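Local coordinates for escrt-iii (Sulfolobus solfataricus, PDB 2XVC), which probably takes part in archaeal cell division as an ESCRT-III component, its winged-helix domain binding a peptide and so helping to recruit the protein to membranes, at residues A[16-21]-A[29-34]; A[47-50]-A[54-57]. One frame throughout, in Å; residues are numbered along the deposited sequence.

Contact 1 of 2, residues A[16-21]-A[29-34]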
ATOM      1  N   LEU A  16       1.869   4.869  -3.015  1.00 40.85           N
ATOM      2  CA  LEU A  16       2.748   4.430  -4.098  1.00 40.84           C
ATOM      3  C   LEU A  16       4.165   4.948  -3.896  1.00 40.69           C
ATOM      4  O   LEU A  16       5.125   4.209  -4.077  1.00 40.63           O
ATOM      5  CB  LEU A  16       2.206   4.866  -5.467  1.00 40.78           C
ATOM      6  CG  LEU A  16       3.003   4.439  -6.707  1.00 41.41           C
ATOM      7  CD1 LEU A  16       3.063   2.927  -6.830  1.00 41.01           C
ATOM      8  CD2 LEU A  16       2.411   5.046  -7.971  1.00 41.40           C
ATOM      9  N   ASP A  17       4.291   6.216  -3.516  1.00 40.80           N
ATOM     10  CA  ASP A  17       5.601   6.790  -3.200  1.00 41.15           C
ATOM     11  C   ASP A  17       6.260   6.038  -2.042  1.00 40.42           C
ATOM     12  O   ASP A  17       7.449   5.739  -2.093  1.00 40.32           O
ATOM     13  CB  ASP A  17       5.491   8.285  -2.868  1.00 41.65           C
ATOM     14  CG  ASP A  17       5.290   9.161  -4.104  1.00 44.29           C
ATOM     15  OD1 ASP A  17       5.495   8.687  -5.244  1.00 46.46           O
ATOM     16  OD2 ASP A  17       4.930  10.344  -3.927  1.00 47.90           O
ATOM     17  N   TYR A  18       5.481   5.727  -1.008  1.00 39.98           N
ATOM     18  CA  TYR A  18       5.997   4.960   0.130  1.00 39.68           C
ATOM     19  C   TYR A  18       6.522   3.590  -0.310  1.00 39.54           C
ATOM     20  O   TYR A  18       7.614   3.187   0.079  1.00 39.28           O
ATOM     21  CB  TYR A  18       4.928   4.788   1.218  1.00 39.43           C
ATOM     22  CG  TYR A  18       5.388   3.889   2.350  1.00 38.94           C
ATOM     23  CD1 TYR A  18       6.071   4.413   3.446  1.00 38.28           C
ATOM     24  CD2 TYR A  18       5.152   2.514   2.313  1.00 38.73           C
ATOM     25  CE1 TYR A  18       6.508   3.582   4.488  1.00 38.92           C
ATOM     26  CE2 TYR A  18       5.582   1.677   3.345  1.00 38.57           C
ATOM     27  CZ  TYR A  18       6.252   2.221   4.428  1.00 38.51           C
ATOM     28  OH  TYR A  18       6.663   1.398   5.445  1.00 39.25           O
ATOM     29  N   ILE A  19       5.734   2.896  -1.128  1.00 39.70           N
ATOM     30  CA  ILE A  19       6.087   1.576  -1.638  1.00 40.13           C
ATOM     31  C   ILE A  19       7.398   1.612  -2.428  1.00 40.51           C
ATOM     32  O   ILE A  19       8.290   0.796  -2.199  1.00 40.26           O
ATOM     33  CB  ILE A  19       4.947   0.991  -2.505  1.00 40.32           C
ATOM     34  CG1 ILE A  19       3.770   0.569  -1.622  1.00 40.22           C
ATOM     35  CG2 ILE A  19       5.446  -0.180  -3.338  1.00 40.13           C
ATOM     36  CD1 ILE A  19       2.457   0.434  -2.379  1.00 41.25           C
ATOM     37  N   VAL A  20       7.513   2.563  -3.349  1.00 41.17           N
ATOM     38  CA  VAL A  20       8.739   2.711  -4.139  1.00 41.88           C
ATOM     39  C   VAL A  20       9.930   2.992  -3.219  1.00 42.20           C
ATOM     40  O   VAL A  20      10.955   2.307  -3.292  1.00 42.36           O
ATOM     41  CB  VAL A  20       8.585   3.803  -5.221  1.00 42.04           C
ATOM     42  CG1 VAL A  20       9.927   4.135  -5.862  1.00 42.58           C
ATOM     43  CG2 VAL A  20       7.572   3.361  -6.278  1.00 42.19           C
ATOM     44  N   ASN A  21       9.772   3.966  -2.328  1.00 42.56           N
ATOM     45  CA  ASN A  21      10.820   4.303  -1.360  1.00 43.21           C
ATOM     46  C   ASN A  21      11.160   3.171  -0.383  1.00 42.82           C
ATOM     47  O   ASN A  21      12.269   3.121   0.148  1.00 43.03           O
ATOM     48  CB  ASN A  21      10.462   5.596  -0.611  1.00 43.81           C
ATOM     49  CG  ASN A  21      10.484   6.826  -1.524  1.00 46.32           C
ATOM     50  OD1 ASN A  21      11.273   6.895  -2.472  1.00 49.43           O
ATOM     51  ND2 ASN A  21       9.615   7.795  -1.246  1.00 48.38           N
ATOM     52  N   GLU A  29       0.253  -4.769   8.280  1.00 39.03           N
ATOM     53  CA  GLU A  29       0.185  -4.702   9.744  1.00 40.48           C
ATOM     54  C   GLU A  29       1.088  -3.586  10.286  1.00 40.04           C
ATOM     55  O   GLU A  29       0.621  -2.699  10.999  1.00 40.15           O
ATOM     56  CB  GLU A  29       0.555  -6.061  10.362  1.00 41.11           C
ATOM     57  CG  GLU A  29       0.254  -6.203  11.865  1.00 45.92           C
ATOM     58  CD  GLU A  29      -1.239  -6.126  12.196  1.00 50.96           C
ATOM     59  OE1 GLU A  29      -2.079  -6.539  11.360  1.00 53.96           O
ATOM     60  OE2 GLU A  29      -1.576  -5.651  13.306  1.00 53.99           O
ATOM     61  N   HIS A  30       2.372  -3.637   9.930  1.00 39.83           N
ATOM     62  CA  HIS A  30       3.353  -2.625  10.322  1.00 39.71           C
ATOM     63  C   HIS A  30       2.936  -1.218   9.867  1.00 39.21           C
ATOM     64  O   HIS A  30       2.943  -0.281  10.667  1.00 39.01           O
ATOM     65  CB  HIS A  30       4.732  -2.998   9.763  1.00 40.20           C
ATOM     66  CG  HIS A  30       5.803  -1.984  10.029  1.00 41.86           C
ATOM     67  ND1 HIS A  30       6.462  -1.896  11.236  1.00 43.70           N
ATOM     68  CD2 HIS A  30       6.345  -1.027   9.234  1.00 43.50           C
ATOM     69  CE1 HIS A  30       7.355  -0.923  11.179  1.00 44.22           C
ATOM     70  NE2 HIS A  30       7.303  -0.379   9.976  1.00 44.75           N
ATOM     71  N   PHE A  31       2.550  -1.083   8.596  1.00 38.62           N
ATOM     72  CA  PHE A  31       2.169   0.213   8.030  1.00 38.12           C
ATOM     73  C   PHE A  31       0.982   0.829   8.761  1.00 38.41           C
ATOM     74  O   PHE A  31       0.985   2.023   9.061  1.00 37.82           O
ATOM     75  CB  PHE A  31       1.867   0.089   6.534  1.00 37.92           C
ATOM     76  CG  PHE A  31       1.636   1.408   5.849  1.00 37.10           C
ATOM     77  CD1 PHE A  31       0.358   1.954   5.768  1.00 36.00           C
ATOM     78  CD2 PHE A  31       2.699   2.104   5.285  1.00 37.18           C
ATOM     79  CE1 PHE A  31       0.136   3.182   5.139  1.00 36.13           C
ATOM     80  CE2 PHE A  31       2.493   3.332   4.649  1.00 36.54           C
ATOM     81  CZ  PHE A  31       1.209   3.868   4.575  1.00 35.95           C
ATOM     82  N   SER A  32      -0.030   0.009   9.040  1.00 38.92           N
ATOM     83  CA  SER A  32      -1.214   0.460   9.757  1.00 39.69           C
ATOM     84  C   SER A  32      -0.842   0.953  11.157  1.00 40.05           C
ATOM     85  O   SER A  32      -1.334   1.981  11.609  1.00 40.06           O
ATOM     86  CB  SER A  32      -2.235  -0.670   9.861  1.00 39.90           C
ATOM     87  OG  SER A  32      -3.370  -0.243  10.594  1.00 39.88           O
ATOM     88  N   LYS A  33       0.044   0.215  11.814  1.00 40.70           N
ATOM     89  CA  LYS A  33       0.523   0.544  13.152  1.00 41.64           C
ATOM     90  C   LYS A  33       1.288   1.882  13.178  1.00 41.35           C
ATOM     91  O   LYS A  33       1.005   2.750  14.005  1.00 41.71           O
ATOM     92  CB  LYS A  33       1.395  -0.606  13.672  1.00 42.23           C
ATOM     93  CG  LYS A  33       1.556  -0.673  15.198  1.00 45.62           C
ATOM     94  CD  LYS A  33       2.893  -0.100  15.681  1.00 49.42           C
ATOM     95  CE  LYS A  33       3.998  -1.162  15.677  1.00 51.91           C
ATOM     96  NZ  LYS A  33       5.351  -0.533  15.810  1.00 53.43           N
ATOM     97  N   VAL A  34       2.226   2.053  12.250  1.00 40.52           N
ATOM     98  CA  VAL A  34       3.114   3.212  12.246  1.00 39.85           C
ATOM     99  C   VAL A  34       2.432   4.482  11.714  1.00 39.61           C
ATOM    100  O   VAL A  34       2.568   5.564  12.304  1.00 39.19           O
ATOM    101  CB  VAL A  34       4.412   2.904  11.460  1.00 40.03           C
ATOM    102  CG1 VAL A  34       5.300   4.137  11.351  1.00 40.25           C
ATOM    103  CG2 VAL A  34       5.166   1.760  12.124  1.00 39.55           C
TER
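Tyr18 and Phe31 bring together two helix segments whose backbones stay well apart. Their CA atoms are the nearest pair across the segments, yet Tyr18 CA and Phe31 CA still lie 10.0 Å apart, and no hydrogen bond links 16-21 to 29-34. Two aromatic side chains span the gap, each leaving its own helix toward the other. Tyr18 reaches across because its CG stands anti to the backbone N (chi1 175°), and Phe31 does the same from its side (chi1 -173°). The two side chains do not meet head-on but slide past each other in opposite directions. With the ring planes turned to 70°, the edge of Phe31 comes to the face of Tyr18 in a T-shaped pair, the centroids of the Tyr18 and Phe31 rings 4.8 Å apart. The touching edge is the CD2-CE2 side of Phe31: CE2 sits over the middle of the phenol ring, 3.6 Å from Tyr18 CD2, while CD2 approaches Tyr18 CE2 at 3.5 Å. The pair illustrates how a small domain can bridge separated backbones: across 16-21 and 29-34, these two rings make the closest link. A serine in place of Tyr18 would probably leave that edge of Phe31 without the face it packs on, opening a gap between the two helices. Around this contact the rest of the fold closes in. Tyr35, at the end of helix 28-35, brings its ring against both partners, and Leu26 of strand 25-27 also touches both. Phe31 further packs on Val42 of helix 39-51 and on Ile10 and Val37 in the loops, so the aromatic pair belongs to the junction of all three helices and the short first strand.

Contact 2 of 2, residues A[47-50]-A[54-57]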
ATOM      1  N   GLU A  47      -5.830  -1.793  -3.904  1.00 43.86           N
ATOM      2  CA  GLU A  47      -6.724  -2.274  -4.956  1.00 44.79           C
ATOM      3  C   GLU A  47      -6.894  -1.253  -6.072  1.00 44.96           C
ATOM      4  O   GLU A  47      -6.885  -1.618  -7.245  1.00 45.40           O
ATOM      5  CB  GLU A  47      -8.090  -2.685  -4.392  1.00 45.01           C
ATOM      6  CG  GLU A  47      -8.057  -3.925  -3.492  1.00 46.20           C
ATOM      7  CD  GLU A  47      -7.524  -5.182  -4.183  1.00 48.06           C
ATOM      8  OE1 GLU A  47      -7.491  -5.243  -5.434  1.00 48.93           O
ATOM      9  OE2 GLU A  47      -7.138  -6.123  -3.462  1.00 49.41           O
ATOM     10  N   ALA A  48      -7.031   0.020  -5.704  1.00 45.28           N
ATOM     11  CA  ALA A  48      -7.150   1.101  -6.684  1.00 45.52           C
ATOM     12  C   ALA A  48      -5.869   1.266  -7.508  1.00 45.74           C
ATOM     13  O   ALA A  48      -5.936   1.491  -8.718  1.00 45.76           O
ATOM     14  CB  ALA A  48      -7.533   2.409  -6.005  1.00 45.41           C
ATOM     15  N   LEU A  49      -4.713   1.139  -6.853  1.00 45.74           N
ATOM     16  CA  LEU A  49      -3.417   1.146  -7.540  1.00 45.93           C
ATOM     17  C   LEU A  49      -3.272  -0.043  -8.491  1.00 46.46           C
ATOM     18  O   LEU A  49      -2.794   0.111  -9.615  1.00 46.27           O
ATOM     19  CB  LEU A  49      -2.259   1.155  -6.533  1.00 45.67           C
ATOM     20  CG  LEU A  49      -2.009   2.447  -5.747  1.00 45.20           C
ATOM     21  CD1 LEU A  49      -0.941   2.231  -4.679  1.00 43.33           C
ATOM     22  CD2 LEU A  49      -1.618   3.594  -6.682  1.00 44.15           C
ATOM     23  N   LYS A  50      -3.692  -1.219  -8.030  1.00 47.03           N
ATOM     24  CA  LYS A  50      -3.652  -2.435  -8.831  1.00 48.17           C
ATOM     25  C   LYS A  50      -4.569  -2.328 -10.049  1.00 48.90           C
ATOM     26  O   LYS A  50      -4.163  -2.648 -11.167  1.00 49.18           O
ATOM     27  CB  LYS A  50      -4.037  -3.646  -7.980  1.00 48.13           C
ATOM     28  CG  LYS A  50      -3.798  -4.986  -8.658  1.00 49.55           C
ATOM     29  CD  LYS A  50      -4.261  -6.155  -7.793  1.00 51.69           C
ATOM     30  CE  LYS A  50      -5.745  -6.433  -7.985  1.00 53.45           C
ATOM     31  NZ  LYS A  50      -6.160  -7.690  -7.295  1.00 54.44           N
ATOM     32  N   LEU A  54      -0.943   0.304 -11.925  1.00 44.26           N
ATOM     33  CA  LEU A  54       0.238   1.016 -11.438  1.00 43.03           C
ATOM     34  C   LEU A  54       1.193   0.117 -10.644  1.00 42.30           C
ATOM     35  O   LEU A  54       2.398   0.379 -10.590  1.00 41.51           O
ATOM     36  CB  LEU A  54      -0.173   2.233 -10.604  1.00 43.26           C
ATOM     37  CG  LEU A  54      -0.817   3.402 -11.362  1.00 44.22           C
ATOM     38  CD1 LEU A  54      -1.349   4.451 -10.395  1.00 44.82           C
ATOM     39  CD2 LEU A  54       0.166   4.033 -12.351  1.00 44.88           C
ATOM     40  N   ILE A  55       0.648  -0.935 -10.034  1.00 41.58           N
ATOM     41  CA  ILE A  55       1.442  -1.894  -9.260  1.00 41.11           C
ATOM     42  C   ILE A  55       1.128  -3.336  -9.657  1.00 41.19           C
ATOM     43  O   ILE A  55       0.025  -3.629 -10.109  1.00 41.27           O
ATOM     44  CB  ILE A  55       1.244  -1.721  -7.727  1.00 40.98           C
ATOM     45  CG1 ILE A  55      -0.203  -2.020  -7.304  1.00 40.23           C
ATOM     46  CG2 ILE A  55       1.663  -0.315  -7.283  1.00 40.48           C
ATOM     47  CD1 ILE A  55      -0.418  -2.055  -5.786  1.00 39.50           C
ATOM     48  N   ALA A  56       2.112  -4.218  -9.486  1.00 41.23           N
ATOM     49  CA  ALA A  56       1.927  -5.659  -9.619  1.00 41.53           C
ATOM     50  C   ALA A  56       2.182  -6.311  -8.261  1.00 41.82           C
ATOM     51  O   ALA A  56       3.321  -6.376  -7.789  1.00 41.74           O
ATOM     52  CB  ALA A  56       2.860  -6.234 -10.683  1.00 41.43           C
ATOM     53  N   VAL A  57       1.108  -6.782  -7.633  1.00 42.05           N
ATOM     54  CA  VAL A  57       1.162  -7.304  -6.271  1.00 42.55           C
ATOM     55  C   VAL A  57       1.702  -8.728  -6.248  1.00 42.96           C
ATOM     56  O   VAL A  57       1.338  -9.538  -7.102  1.00 42.88           O
ATOM     57  CB  VAL A  57      -0.236  -7.256  -5.618  1.00 42.47           C
ATOM     58  CG1 VAL A  57      -0.210  -7.860  -4.223  1.00 42.45           C
ATOM     59  CG2 VAL A  57      -0.732  -5.825  -5.559  1.00 42.83           C
TER
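Leu49 and Leu54 stand at the turn of a winged-helix domain where its last helix, 39-51, gives way to the final strand, 55-58. The backbone makes the first join: Leu54 N donates to Leu49 O at 3.0 Å, with an N-H...O angle of 153°, tying the start of the returning chain to the helix five residues back. Leu49 can then be followed outward. Its CB faces the end of Ile55, with CD1 of that isoleucine at 3.8 Å. Its CG, held beside the backbone N and anti to the carbonyl carbon (chi1 -72°), parts the two methyls toward different neighbours. CD2 meets Leu54 CD1 at 3.8 Å, where the two leucine side chains cross at about a right angle, and CD1 turns to Leu16 of helix 12-21. Ile55 also rests on the helix backbone, its CG1 lying 3.7 Å from Lys50 N. Along the strand, Ile55, Ala56 and Val57 pair in parallel with a strand of the bound peptide, extending the sheet across the interface. On the exposed side Lys50 runs past the strand: its CD lies 4.2 Å from Val57 CG2, and a bend at chi3 (85°) helps to carry NZ back along its own helix to Glu47 OE1 at 3.4 Å, a salt bridge whose hydrogen bond is weak.

The two contacts follow one another along the chain and lie on opposite sides of its centre, about 14 Å apart between centres. Contact 1, the more central, joins segments 16-21 and 29-34 through one aromatic pair; contact 2 joins helix 39-51 to strand 55-58 close to the bound peptide, mixing a backbone hydrogen bond, aliphatic packing and a charged pair at the surface. Each is only partly buried. They share no element, but helix 12-21 bridges them: Leu16 of segment 16-21 sets its CD1 3.6 Å from Ile55 CG2. This is consistent with a hydrophobic interior running from rings at one end to aliphatic side chains beside the peptide-pairing strand.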